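Local structure of NAD-dependent aldehyde dehydrogenase (Sinorhizobium meliloti, 3U4J) at the interface of chains A and B. The protein oxidises aldehydes with NAD as the electron acceptor, as a tetrameric member of the aldehyde dehydrogenase family. Residues are numbered along the deposited sequence; one frame, centred on the assembly and turned at random. Chains: chain A/B, NAD-dependent aldehyde dehydrogenase.

The interface of chains A and B. Residues chain A 461, 463, 465-466; chain B 146, 149, 153, 157, 495.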
# COMPACT_ATOMS: atom_id res chain seq x y z
N ASP A 461 20.01 16.28 6.73
CA ASP A 461 19.43 16.35 5.40
C ASP A 461 18.48 15.17 5.10
O ASP A 461 18.87 14.00 5.15
CB ASP A 461 20.52 16.45 4.34
CG ASP A 461 21.32 17.74 4.44
OD1 ASP A 461 20.84 18.71 5.04
OD2 ASP A 461 22.44 17.78 3.93
N THR A 463 14.45 14.10 2.93
CA THR A 463 13.74 14.20 1.65
C THR A 463 12.23 14.36 1.88
O THR A 463 11.73 13.94 2.92
CB THR A 463 13.89 12.88 0.89
OG1 THR A 463 13.37 11.83 1.71
CG2 THR A 463 15.38 12.62 0.57
N GLU A 465 10.11 12.62 0.51
CA GLU A 465 9.60 11.26 0.25
C GLU A 465 9.43 10.43 1.51
O GLU A 465 8.58 9.54 1.56
CB GLU A 465 10.52 10.49 -0.75
CG GLU A 465 10.41 10.95 -2.22
CD GLU A 465 11.26 12.19 -2.54
OE1 GLU A 465 11.29 12.61 -3.73
OE2 GLU A 465 11.89 12.76 -1.59
N LEU A 466 10.21 10.74 2.55
CA LEU A 466 10.17 9.98 3.79
C LEU A 466 9.45 10.70 4.92
O LEU A 466 9.55 11.94 5.01
CB LEU A 466 11.60 9.63 4.25
CG LEU A 466 12.13 8.30 3.71
CD1 LEU A 466 12.59 8.47 2.25
CD2 LEU A 466 13.31 7.78 4.59
N HIS B 146 12.85 3.15 -0.06
CA HIS B 146 12.92 4.18 -1.09
C HIS B 146 14.27 4.04 -1.75
O HIS B 146 15.27 4.45 -1.19
CB HIS B 146 12.73 5.56 -0.46
CG HIS B 146 11.39 5.70 0.20
ND1 HIS B 146 10.31 6.26 -0.44
CD2 HIS B 146 10.94 5.30 1.42
CE1 HIS B 146 9.25 6.22 0.36
NE2 HIS B 146 9.61 5.64 1.49
N ILE B 149 16.30 7.63 -4.03
CA ILE B 149 16.63 8.94 -3.47
C ILE B 149 18.12 9.30 -3.64
O ILE B 149 18.70 10.01 -2.80
CB ILE B 149 16.17 9.12 -2.00
CG1 ILE B 149 16.77 8.05 -1.06
CG2 ILE B 149 14.58 9.15 -1.91
CD1 ILE B 149 16.62 8.45 0.42
N ARG B 153 22.46 6.65 -1.54
CA ARG B 153 21.56 6.70 -0.41
C ARG B 153 20.46 5.66 -0.52
O ARG B 153 20.11 5.24 -1.63
CB ARG B 153 20.98 8.11 -0.35
CG ARG B 153 20.27 8.52 0.90
CD ARG B 153 20.36 10.07 1.01
NE ARG B 153 19.66 10.73 -0.10
CZ ARG B 153 19.15 11.97 -0.06
NH1 ARG B 153 19.21 12.70 1.05
NH2 ARG B 153 18.52 12.45 -1.12
N VAL B 157 11.88 2.92 5.84
CA VAL B 157 10.90 3.24 6.86
C VAL B 157 10.63 1.92 7.55
O VAL B 157 10.14 0.96 6.93
CB VAL B 157 9.62 3.89 6.26
CG1 VAL B 157 8.64 4.21 7.36
CG2 VAL B 157 9.95 5.14 5.44
N HIS B 495 17.38 7.72 6.65
CA HIS B 495 18.14 8.07 5.45
C HIS B 495 19.50 7.46 5.66
O HIS B 495 20.25 7.87 6.57
CB HIS B 495 18.26 9.59 5.27
CG HIS B 495 16.96 10.24 4.91
ND1 HIS B 495 16.00 10.55 5.86
CD2 HIS B 495 16.44 10.61 3.71
CE1 HIS B 495 14.95 11.09 5.25
NE2 HIS B 495 15.20 11.15 3.96
O HOH W 1 20.72 12.53 3.71
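The imidazole of B:His495 has chain A on both faces and at its edge. The methyl CD2 of A:Leu466 lies over one face, 3.9 Å from the ring centroid and toward the rim, and the carbonyl O of A:Asp461 sits more loosely above the opposite face. In the ring plane, at the edge, the hydroxyl OG1 of A:Thr463 meets NE2 of B:His495 at 3.0 Å in a hydrogen bond; either group could be the donor, since the protonation of the ring is not seen. Histidine fits here because its flat ring offers faces for methyl packing and a nitrogen at the edge for the hydroxyl. The other methyl of A:Leu466, CD1, rests on a face of the B:His146 ring, 3.6 Å from its CG. A branched leucine suits this place because its two methyls can serve two rings at once: it meets B:His495 tip to tip and runs alongside B:His146 in the opposite direction.

A:Thr463 is likewise used on both branches. With chi1 at 58°, OG1 is placed near both the backbone N and the carbonyl carbon, and so points to the histidine, while CG2 turns to the guanidinium of B:Arg153, 3.6 Å from NH2. The rotation of that guanidinium is fixed within its own chain: NE and NH2 both donate, side-on and in plane, to the carbonyl O of B:Ile149, each at 3.0 Å. The long arginine, bent at chi3 (63°), thus ties strand 153-161 to the preceding loop and leaves NH1 to reach the partner through water.

The patch belongs to a two-fold interface within the tetramer, where strands 153-161 and 489-497 of B meet the 461-466 loop of A. A water bridges the chains, 3.1 Å from B:Arg153 NH1 and 2.8 Å from the carbonyl O of A:Asp461.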